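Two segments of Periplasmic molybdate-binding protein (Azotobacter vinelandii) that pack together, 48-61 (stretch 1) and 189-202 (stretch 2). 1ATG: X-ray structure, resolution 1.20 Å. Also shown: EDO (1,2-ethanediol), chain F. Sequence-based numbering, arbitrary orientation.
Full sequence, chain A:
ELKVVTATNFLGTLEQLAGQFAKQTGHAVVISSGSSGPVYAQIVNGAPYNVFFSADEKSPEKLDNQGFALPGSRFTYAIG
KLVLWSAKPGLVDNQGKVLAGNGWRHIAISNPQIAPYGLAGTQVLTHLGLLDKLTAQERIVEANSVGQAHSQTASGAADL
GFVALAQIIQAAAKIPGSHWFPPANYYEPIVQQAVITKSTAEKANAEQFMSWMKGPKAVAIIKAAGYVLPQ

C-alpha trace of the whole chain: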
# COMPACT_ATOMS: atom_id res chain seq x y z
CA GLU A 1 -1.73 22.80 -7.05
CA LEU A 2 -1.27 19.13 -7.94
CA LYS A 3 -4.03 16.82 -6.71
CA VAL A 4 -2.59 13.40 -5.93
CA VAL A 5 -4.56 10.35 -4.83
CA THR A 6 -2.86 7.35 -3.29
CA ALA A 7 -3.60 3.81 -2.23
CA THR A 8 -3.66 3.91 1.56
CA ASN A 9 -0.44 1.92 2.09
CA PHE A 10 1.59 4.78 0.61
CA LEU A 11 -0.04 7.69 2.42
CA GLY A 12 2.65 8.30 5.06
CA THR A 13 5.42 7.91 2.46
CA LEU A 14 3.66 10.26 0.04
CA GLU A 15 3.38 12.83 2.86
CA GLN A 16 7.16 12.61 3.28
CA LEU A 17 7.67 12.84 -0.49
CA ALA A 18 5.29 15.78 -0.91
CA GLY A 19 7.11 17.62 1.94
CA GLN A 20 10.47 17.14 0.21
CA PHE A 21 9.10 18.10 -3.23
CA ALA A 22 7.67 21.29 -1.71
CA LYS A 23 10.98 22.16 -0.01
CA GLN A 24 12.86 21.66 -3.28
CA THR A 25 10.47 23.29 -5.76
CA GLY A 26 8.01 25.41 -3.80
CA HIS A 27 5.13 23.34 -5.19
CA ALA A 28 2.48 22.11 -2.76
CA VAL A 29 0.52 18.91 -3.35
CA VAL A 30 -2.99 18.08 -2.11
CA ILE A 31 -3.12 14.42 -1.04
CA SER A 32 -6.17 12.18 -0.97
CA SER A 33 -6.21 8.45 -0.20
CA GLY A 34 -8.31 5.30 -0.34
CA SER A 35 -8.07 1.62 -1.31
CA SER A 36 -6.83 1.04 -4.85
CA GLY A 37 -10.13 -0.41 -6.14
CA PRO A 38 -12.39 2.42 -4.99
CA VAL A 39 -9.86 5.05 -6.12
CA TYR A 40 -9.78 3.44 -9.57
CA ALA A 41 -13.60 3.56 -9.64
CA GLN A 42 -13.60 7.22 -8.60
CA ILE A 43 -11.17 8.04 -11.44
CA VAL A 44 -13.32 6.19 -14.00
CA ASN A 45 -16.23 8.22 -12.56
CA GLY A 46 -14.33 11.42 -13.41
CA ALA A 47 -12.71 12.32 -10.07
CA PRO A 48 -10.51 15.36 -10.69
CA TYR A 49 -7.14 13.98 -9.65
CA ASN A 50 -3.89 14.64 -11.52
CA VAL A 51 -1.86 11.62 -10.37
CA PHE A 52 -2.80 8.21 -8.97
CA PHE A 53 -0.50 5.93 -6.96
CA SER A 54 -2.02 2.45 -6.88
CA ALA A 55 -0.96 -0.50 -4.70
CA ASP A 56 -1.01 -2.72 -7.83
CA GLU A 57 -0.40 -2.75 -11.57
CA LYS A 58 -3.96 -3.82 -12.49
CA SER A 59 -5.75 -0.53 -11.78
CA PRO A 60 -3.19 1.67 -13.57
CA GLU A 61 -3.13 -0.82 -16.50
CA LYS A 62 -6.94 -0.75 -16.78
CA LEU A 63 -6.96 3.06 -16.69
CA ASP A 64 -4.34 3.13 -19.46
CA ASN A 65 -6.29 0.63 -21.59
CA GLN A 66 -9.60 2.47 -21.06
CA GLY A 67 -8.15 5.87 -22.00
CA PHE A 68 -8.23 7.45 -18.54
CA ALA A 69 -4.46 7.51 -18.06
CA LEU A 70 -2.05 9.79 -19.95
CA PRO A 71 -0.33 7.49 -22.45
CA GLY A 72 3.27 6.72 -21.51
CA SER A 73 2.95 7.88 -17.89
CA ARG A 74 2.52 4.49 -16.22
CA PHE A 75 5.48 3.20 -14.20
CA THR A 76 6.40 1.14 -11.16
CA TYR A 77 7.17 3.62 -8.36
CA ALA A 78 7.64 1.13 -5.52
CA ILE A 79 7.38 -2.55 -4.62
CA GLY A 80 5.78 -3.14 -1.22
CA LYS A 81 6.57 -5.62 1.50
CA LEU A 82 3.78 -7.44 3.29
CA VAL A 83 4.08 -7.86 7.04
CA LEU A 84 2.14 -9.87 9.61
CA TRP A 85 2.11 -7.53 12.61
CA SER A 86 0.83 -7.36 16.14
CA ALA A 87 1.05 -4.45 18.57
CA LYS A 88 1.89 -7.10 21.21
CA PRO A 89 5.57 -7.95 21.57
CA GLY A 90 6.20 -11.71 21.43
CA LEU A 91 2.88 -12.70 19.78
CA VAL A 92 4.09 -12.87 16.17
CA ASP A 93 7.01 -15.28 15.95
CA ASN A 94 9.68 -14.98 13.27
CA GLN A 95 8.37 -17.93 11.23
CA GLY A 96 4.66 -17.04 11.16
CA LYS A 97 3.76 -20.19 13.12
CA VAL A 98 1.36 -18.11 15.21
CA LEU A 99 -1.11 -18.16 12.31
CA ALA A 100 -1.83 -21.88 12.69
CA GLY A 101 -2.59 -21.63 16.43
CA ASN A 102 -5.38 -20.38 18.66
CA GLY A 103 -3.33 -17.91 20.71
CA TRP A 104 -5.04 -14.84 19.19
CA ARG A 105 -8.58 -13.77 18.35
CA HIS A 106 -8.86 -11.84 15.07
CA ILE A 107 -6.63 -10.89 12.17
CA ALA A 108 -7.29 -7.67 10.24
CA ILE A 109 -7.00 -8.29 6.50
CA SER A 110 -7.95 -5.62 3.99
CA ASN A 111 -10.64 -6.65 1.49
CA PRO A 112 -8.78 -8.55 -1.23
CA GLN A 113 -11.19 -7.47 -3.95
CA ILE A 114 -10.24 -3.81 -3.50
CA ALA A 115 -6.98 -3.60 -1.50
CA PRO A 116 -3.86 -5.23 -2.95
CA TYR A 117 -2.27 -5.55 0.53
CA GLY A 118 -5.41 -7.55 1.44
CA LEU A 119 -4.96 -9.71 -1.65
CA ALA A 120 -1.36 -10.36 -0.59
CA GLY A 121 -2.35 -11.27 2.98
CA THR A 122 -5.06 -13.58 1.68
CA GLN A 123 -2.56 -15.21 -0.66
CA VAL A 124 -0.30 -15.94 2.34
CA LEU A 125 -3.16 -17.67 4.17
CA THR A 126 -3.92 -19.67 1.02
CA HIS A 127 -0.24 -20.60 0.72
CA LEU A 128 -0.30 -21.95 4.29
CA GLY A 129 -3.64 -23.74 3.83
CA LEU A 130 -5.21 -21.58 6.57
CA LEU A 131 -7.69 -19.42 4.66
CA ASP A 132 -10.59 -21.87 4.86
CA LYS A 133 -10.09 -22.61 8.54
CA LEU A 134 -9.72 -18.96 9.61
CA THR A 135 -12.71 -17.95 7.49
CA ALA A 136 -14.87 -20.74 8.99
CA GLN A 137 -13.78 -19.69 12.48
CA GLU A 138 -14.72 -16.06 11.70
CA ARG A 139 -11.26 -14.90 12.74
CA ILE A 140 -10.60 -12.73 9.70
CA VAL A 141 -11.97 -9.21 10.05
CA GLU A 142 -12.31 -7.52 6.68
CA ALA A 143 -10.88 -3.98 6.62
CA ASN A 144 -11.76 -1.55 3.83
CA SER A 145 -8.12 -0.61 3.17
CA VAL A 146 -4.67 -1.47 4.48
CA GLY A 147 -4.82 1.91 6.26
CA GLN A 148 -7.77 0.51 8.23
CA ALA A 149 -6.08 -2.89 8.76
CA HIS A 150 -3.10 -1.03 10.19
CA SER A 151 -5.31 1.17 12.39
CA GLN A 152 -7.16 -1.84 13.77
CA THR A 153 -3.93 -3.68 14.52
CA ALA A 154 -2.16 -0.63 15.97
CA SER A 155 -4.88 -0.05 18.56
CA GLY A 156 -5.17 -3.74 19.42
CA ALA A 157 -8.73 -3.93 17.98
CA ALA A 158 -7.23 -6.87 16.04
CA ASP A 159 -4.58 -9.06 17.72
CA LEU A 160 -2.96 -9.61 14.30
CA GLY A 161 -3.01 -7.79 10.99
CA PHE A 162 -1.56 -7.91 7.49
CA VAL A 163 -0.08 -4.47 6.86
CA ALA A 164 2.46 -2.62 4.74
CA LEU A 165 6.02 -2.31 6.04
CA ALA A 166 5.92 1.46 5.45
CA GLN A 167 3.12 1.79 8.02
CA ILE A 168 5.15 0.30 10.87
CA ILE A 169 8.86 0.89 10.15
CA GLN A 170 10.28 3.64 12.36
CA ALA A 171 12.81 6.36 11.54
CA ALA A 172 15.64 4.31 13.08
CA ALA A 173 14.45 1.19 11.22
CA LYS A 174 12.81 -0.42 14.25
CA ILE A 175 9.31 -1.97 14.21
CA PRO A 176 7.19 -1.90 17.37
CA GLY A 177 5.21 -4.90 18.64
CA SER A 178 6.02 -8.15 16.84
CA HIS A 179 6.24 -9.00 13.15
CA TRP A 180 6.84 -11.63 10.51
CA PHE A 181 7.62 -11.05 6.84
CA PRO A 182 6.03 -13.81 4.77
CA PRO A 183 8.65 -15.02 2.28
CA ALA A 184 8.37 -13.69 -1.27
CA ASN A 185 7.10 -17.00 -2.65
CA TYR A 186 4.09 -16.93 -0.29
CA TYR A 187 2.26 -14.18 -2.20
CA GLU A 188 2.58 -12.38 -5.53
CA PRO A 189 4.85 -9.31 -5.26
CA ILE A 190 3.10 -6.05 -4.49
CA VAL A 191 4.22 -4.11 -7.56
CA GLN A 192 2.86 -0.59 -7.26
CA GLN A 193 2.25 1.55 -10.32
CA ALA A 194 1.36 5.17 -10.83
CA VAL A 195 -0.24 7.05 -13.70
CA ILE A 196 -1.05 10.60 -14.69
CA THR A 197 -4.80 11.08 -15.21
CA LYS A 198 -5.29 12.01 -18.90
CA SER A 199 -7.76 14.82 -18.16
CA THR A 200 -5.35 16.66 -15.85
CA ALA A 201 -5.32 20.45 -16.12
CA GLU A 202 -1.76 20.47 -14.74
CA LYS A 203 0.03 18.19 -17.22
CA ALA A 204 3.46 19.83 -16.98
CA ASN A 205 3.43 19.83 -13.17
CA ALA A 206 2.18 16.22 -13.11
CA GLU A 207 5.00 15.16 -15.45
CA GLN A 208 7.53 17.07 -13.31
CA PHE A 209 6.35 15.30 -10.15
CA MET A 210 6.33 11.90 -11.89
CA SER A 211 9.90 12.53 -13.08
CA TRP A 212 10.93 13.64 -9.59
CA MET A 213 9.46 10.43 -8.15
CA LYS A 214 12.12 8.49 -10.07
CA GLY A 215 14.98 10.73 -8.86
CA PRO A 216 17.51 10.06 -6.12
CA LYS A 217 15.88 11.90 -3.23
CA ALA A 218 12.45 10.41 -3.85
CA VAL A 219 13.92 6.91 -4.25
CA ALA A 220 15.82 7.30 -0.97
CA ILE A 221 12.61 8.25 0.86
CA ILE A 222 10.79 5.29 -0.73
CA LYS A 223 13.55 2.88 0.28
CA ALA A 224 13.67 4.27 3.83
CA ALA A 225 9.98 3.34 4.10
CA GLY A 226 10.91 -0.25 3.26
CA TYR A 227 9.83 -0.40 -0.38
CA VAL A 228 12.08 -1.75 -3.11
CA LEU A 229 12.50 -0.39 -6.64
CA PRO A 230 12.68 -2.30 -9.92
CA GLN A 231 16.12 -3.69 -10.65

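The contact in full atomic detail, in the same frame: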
# COMPACT_ATOMS: atom_id res chain seq x y z
N PRO A 48 -11.50 14.43 -10.20
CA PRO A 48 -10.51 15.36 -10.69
C PRO A 48 -9.16 15.29 -10.01
O PRO A 48 -8.73 16.23 -9.34
CB PRO A 48 -11.20 16.72 -10.53
CG PRO A 48 -12.05 16.54 -9.32
CD PRO A 48 -12.51 15.11 -9.35
N TYR A 49 -8.48 14.16 -10.19
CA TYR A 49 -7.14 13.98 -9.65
C TYR A 49 -6.16 14.12 -10.81
O TYR A 49 -6.51 13.86 -11.96
CB TYR A 49 -6.97 12.62 -8.99
CG TYR A 49 -7.78 12.42 -7.72
CD1 TYR A 49 -7.57 13.26 -6.64
CD2 TYR A 49 -8.73 11.42 -7.61
CE1 TYR A 49 -8.28 13.11 -5.46
CE2 TYR A 49 -9.44 11.25 -6.43
CZ TYR A 49 -9.22 12.10 -5.37
OH TYR A 49 -9.92 11.94 -4.20
N ASN A 50 -4.93 14.51 -10.50
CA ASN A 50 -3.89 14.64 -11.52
C ASN A 50 -3.02 13.39 -11.63
O ASN A 50 -2.60 13.00 -12.71
CB ASN A 50 -2.99 15.84 -11.18
CG ASN A 50 -3.80 17.13 -11.19
OD1 ASN A 50 -3.79 17.88 -10.24
ND2 ASN A 50 -4.50 17.32 -12.30
N VAL A 51 -2.73 12.78 -10.47
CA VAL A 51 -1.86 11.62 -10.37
C VAL A 51 -2.48 10.58 -9.42
O VAL A 51 -3.04 10.97 -8.40
CB VAL A 51 -0.48 12.03 -9.80
CG1 VAL A 51 0.42 10.84 -9.50
CG2 VAL A 51 0.28 12.99 -10.72
N PHE A 52 -2.32 9.32 -9.78
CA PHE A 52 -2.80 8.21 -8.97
C PHE A 52 -1.64 7.23 -8.72
O PHE A 52 -1.04 6.73 -9.65
CB PHE A 52 -3.94 7.49 -9.69
CG PHE A 52 -4.40 6.17 -9.14
CD1 PHE A 52 -4.51 5.89 -7.78
CD2 PHE A 52 -4.78 5.19 -10.03
CE1 PHE A 52 -4.96 4.65 -7.36
CE2 PHE A 52 -5.25 3.95 -9.60
CZ PHE A 52 -5.34 3.69 -8.26
N PHE A 53 -1.42 6.96 -7.43
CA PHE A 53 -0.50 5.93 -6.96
C PHE A 53 -1.34 4.72 -6.51
O PHE A 53 -2.04 4.80 -5.49
CB PHE A 53 0.34 6.41 -5.78
CG PHE A 53 1.35 7.45 -6.16
CD1 PHE A 53 2.54 7.12 -6.77
CD2 PHE A 53 1.08 8.79 -5.91
CE1 PHE A 53 3.46 8.08 -7.13
CE2 PHE A 53 2.00 9.77 -6.25
CZ PHE A 53 3.19 9.41 -6.87
N SER A 54 -1.28 3.65 -7.28
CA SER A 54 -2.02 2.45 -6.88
C SER A 54 -1.14 1.52 -6.03
O SER A 54 0.10 1.67 -6.07
CB SER A 54 -2.46 1.70 -8.13
OG SER A 54 -3.34 0.64 -7.76
N ALA A 55 -1.73 0.53 -5.38
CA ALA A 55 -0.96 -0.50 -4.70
C ALA A 55 -0.77 -1.71 -5.61
O ALA A 55 -0.22 -2.72 -5.16
CB ALA A 55 -1.64 -0.95 -3.41
N ASP A 56 -1.18 -1.63 -6.88
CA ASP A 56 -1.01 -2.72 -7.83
C ASP A 56 -0.70 -2.14 -9.21
O ASP A 56 -0.51 -0.95 -9.41
CB ASP A 56 -2.25 -3.61 -7.89
CG ASP A 56 -3.50 -2.98 -8.44
OD1 ASP A 56 -3.51 -1.87 -8.98
OD2 ASP A 56 -4.58 -3.66 -8.28
N GLU A 57 -0.60 -3.05 -10.17
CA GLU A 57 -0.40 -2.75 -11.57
C GLU A 57 -1.76 -2.78 -12.29
O GLU A 57 -1.98 -2.03 -13.23
CB GLU A 57 0.49 -3.78 -12.26
CG GLU A 57 1.83 -4.04 -11.61
CD GLU A 57 2.78 -4.74 -12.56
OE1 GLU A 57 3.40 -4.01 -13.38
OE2 GLU A 57 2.89 -5.97 -12.49
N LYS A 58 -2.67 -3.64 -11.84
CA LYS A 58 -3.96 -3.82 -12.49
C LYS A 58 -4.74 -2.54 -12.67
O LYS A 58 -5.21 -2.29 -13.80
CB LYS A 58 -4.80 -4.85 -11.72
CG LYS A 58 -6.17 -5.14 -12.31
CD LYS A 58 -6.99 -6.02 -11.38
CE LYS A 58 -7.62 -5.22 -10.25
NZ LYS A 58 -8.51 -6.07 -9.40
N SER A 59 -4.93 -1.73 -11.63
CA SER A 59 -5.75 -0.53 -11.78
C SER A 59 -5.12 0.45 -12.74
O SER A 59 -5.79 0.86 -13.70
CB SER A 59 -6.19 0.07 -10.45
OG SER A 59 -7.28 -0.71 -9.93
N PRO A 60 -3.85 0.82 -12.60
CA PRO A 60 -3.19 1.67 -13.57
C PRO A 60 -3.26 1.10 -14.97
O PRO A 60 -3.49 1.86 -15.94
CB PRO A 60 -1.75 1.75 -13.05
CG PRO A 60 -1.95 1.64 -11.57
CD PRO A 60 -2.98 0.53 -11.44
N GLU A 61 -3.05 -0.19 -15.18
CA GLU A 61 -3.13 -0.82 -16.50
C GLU A 61 -4.53 -0.69 -17.09
O GLU A 61 -4.67 -0.31 -18.27
CB GLU A 61 -2.76 -2.29 -16.43
CG GLU A 61 -1.28 -2.56 -16.25
CD GLU A 61 -0.95 -3.99 -15.87
OE1 GLU A 61 -1.86 -4.77 -15.53
OE2 GLU A 61 0.26 -4.34 -15.90
N PRO A 189 4.27 -10.60 -5.63
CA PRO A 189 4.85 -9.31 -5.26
C PRO A 189 3.91 -8.15 -5.46
O PRO A 189 3.12 -8.03 -6.40
CB PRO A 189 6.11 -9.23 -6.10
CG PRO A 189 6.51 -10.66 -6.29
CD PRO A 189 5.20 -11.40 -6.45
N ILE A 190 3.98 -7.22 -4.51
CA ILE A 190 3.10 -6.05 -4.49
C ILE A 190 3.75 -4.94 -5.29
O ILE A 190 4.39 -4.02 -4.76
CB ILE A 190 2.80 -5.66 -3.03
CG1 ILE A 190 2.19 -6.83 -2.25
CG2 ILE A 190 1.86 -4.47 -2.97
CD1 ILE A 190 2.16 -6.61 -0.75
N VAL A 191 3.62 -5.03 -6.60
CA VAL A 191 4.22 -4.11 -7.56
C VAL A 191 3.30 -2.92 -7.75
O VAL A 191 2.17 -3.09 -8.21
CB VAL A 191 4.53 -4.85 -8.88
CG1 VAL A 191 5.08 -3.85 -9.88
CG2 VAL A 191 5.50 -5.98 -8.60
N GLN A 192 3.74 -1.74 -7.32
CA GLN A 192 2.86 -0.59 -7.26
C GLN A 192 3.14 0.38 -8.39
O GLN A 192 4.27 0.86 -8.56
CB GLN A 192 3.04 0.10 -5.89
CG GLN A 192 2.95 -0.90 -4.75
CD GLN A 192 2.95 -0.38 -3.34
OE1 GLN A 192 3.20 -1.16 -2.41
NE2 GLN A 192 2.65 0.89 -3.09
N GLN A 193 2.09 0.66 -9.17
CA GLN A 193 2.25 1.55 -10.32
C GLN A 193 1.45 2.82 -10.16
O GLN A 193 0.46 2.90 -9.43
CB GLN A 193 1.85 0.84 -11.62
CG GLN A 193 2.78 -0.32 -11.95
CD GLN A 193 2.78 -0.61 -13.44
OE1 GLN A 193 1.70 -0.70 -14.03
NE2 GLN A 193 3.96 -0.72 -14.02
N ALA A 194 1.94 3.86 -10.84
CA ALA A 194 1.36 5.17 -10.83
C ALA A 194 1.08 5.62 -12.27
O ALA A 194 1.72 5.15 -13.21
CB ALA A 194 2.27 6.19 -10.17
N VAL A 195 0.08 6.48 -12.40
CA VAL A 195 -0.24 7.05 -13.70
C VAL A 195 -0.63 8.51 -13.49
O VAL A 195 -1.05 8.97 -12.44
CB VAL A 195 -1.42 6.39 -14.44
CG1 VAL A 195 -1.08 5.03 -15.00
CG2 VAL A 195 -2.66 6.30 -13.55
N ILE A 196 -0.50 9.26 -14.60
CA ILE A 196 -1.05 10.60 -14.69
C ILE A 196 -2.46 10.43 -15.27
O ILE A 196 -2.65 9.60 -16.16
CB ILE A 196 -0.23 11.55 -15.58
CG1 ILE A 196 1.14 11.82 -14.94
CG2 ILE A 196 -0.97 12.86 -15.83
CD1 ILE A 196 2.07 12.64 -15.81
N THR A 197 -3.41 11.15 -14.70
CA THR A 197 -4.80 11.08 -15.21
C THR A 197 -4.86 11.92 -16.49
O THR A 197 -4.52 13.09 -16.42
CB THR A 197 -5.76 11.55 -14.12
OG1 THR A 197 -5.68 10.68 -12.96
CG2 THR A 197 -7.21 11.51 -14.61
N LYS A 198 -5.28 11.33 -17.60
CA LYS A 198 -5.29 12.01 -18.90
C LYS A 198 -5.94 13.37 -18.94
O LYS A 198 -5.45 14.28 -19.63
CB LYS A 198 -5.94 11.10 -19.95
CG LYS A 198 -5.67 11.49 -21.39
CD LYS A 198 -6.00 10.33 -22.32
CE LYS A 198 -6.13 10.75 -23.77
NZ LYS A 198 -6.52 9.61 -24.64
N SER A 199 -7.01 13.58 -18.21
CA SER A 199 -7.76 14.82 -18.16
C SER A 199 -7.14 15.91 -17.30
O SER A 199 -7.73 16.98 -17.14
CB SER A 199 -9.17 14.50 -17.62
OG SER A 199 -9.11 14.12 -16.25
N THR A 200 -5.97 15.67 -16.70
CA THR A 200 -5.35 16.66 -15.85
C THR A 200 -5.26 18.05 -16.49
O THR A 200 -4.94 18.18 -17.67
CB THR A 200 -3.91 16.22 -15.47
OG1 THR A 200 -3.32 17.25 -14.68
CG2 THR A 200 -3.06 15.97 -16.70
N ALA A 201 -5.46 19.06 -15.66
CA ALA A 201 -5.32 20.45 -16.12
C ALA A 201 -3.96 21.00 -15.69
O ALA A 201 -3.69 22.20 -15.75
CB ALA A 201 -6.45 21.29 -15.57
N GLU A 202 -3.09 20.12 -15.19
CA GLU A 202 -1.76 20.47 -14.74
C GLU A 202 -0.75 19.45 -15.27
O GLU A 202 0.07 18.89 -14.54
CB GLU A 202 -1.69 20.52 -13.21
CG GLU A 202 -2.42 21.64 -12.51
CD GLU A 202 -1.64 22.94 -12.44
OE1 GLU A 202 -0.84 23.23 -13.35
OE2 GLU A 202 -1.83 23.68 -11.45
C1 EDO F . -10.17 8.86 -2.21
O1 EDO F . -10.37 9.47 -3.60
C2 EDO F . -10.85 9.61 -1.05
O2 EDO F . -12.39 9.68 -1.33
O HOH W 1 -8.21 15.23 -13.77
O HOH W 2 -6.55 18.86 -13.02
O HOH W 3 0.90 -5.51 -8.47

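The two stretches lie far apart in sequence but run side by side as antiparallel strands. The axes of strand 51-53 and strand 191-196 approach to 4.8 Å, with 172° between their N-to-C directions. Val51 faces Ile196, Phe52 faces Val195 and Phe53 faces Ala194.

Phe52 and Val195 form the hydrogen-bonded pair. Phe52 N donates to Val195 O at 3.0 Å, and Val195 N donates to Phe52 O, also at 3.0 Å. The ladder extends in both directions. Thr197 N donates to Asn50 O at 2.8 Å, and Ser54 N donates to Gln193 O at 2.9 Å. Gln193 N in turn donates to Asp56 O at 3.1 Å, so backbone pairing continues past the end of the short strand. CA-H...O contacts fill in between these bonds. The shortest runs from Ala194 CA to Phe52 O, 3.1 Å. Near Asp56, the backbone is also bridged by water 3, which donates to Val191 O at 2.7 Å and accepts a weak bond from Glu57 N at 3.3 Å.

Side chains alternate between the two faces of the sheet. Val51, Phe53, Ala194 and Ile196 share one face. There the small Ala194 lies against the Phe53 ring, with Ala194 CB 3.5 Å from Phe53 CD1. Val51 CG2 and Ile196 CG1 meet more loosely, at 4.5 Å. Phe52 and Val195 point to the other face. Phe52 CB lies 4.2 Å from Val195 CG2, while the end of the Phe52 side chain leads away. Val195 also meets the first turn of the helix: its CG1 is 3.9 Å from Pro60 CB. Both contacts are apolar and mostly buried from solvent.

Asp56 organises the approach to that helix. Its OD1 accepts from Ser59 N at 3.0 Å, a capping bond, and from Ser54 OG at 2.8 Å. Pro60 points toward the second stretch, and its CG packs 3.9 Å from Gln193 CB. Glu57 stays partly exposed, with its CD 3.6 Å from Val191 CG1.

At the other end, a type I turn from Thr197 to Thr200 brings Thr200 to Asn50. Asn50 ND2 lies 2.7 Å from Thr200 OG1, which accepts from Glu202 N at 2.9 Å. Water 2 links Asn50 ND2, at 2.7 Å, to Ala201 N, at 2.9 Å, accepting from both. Water 1 donates to Tyr49 O at 2.8 Å and hydrogen-bonds Ser199 OG at 2.9 Å.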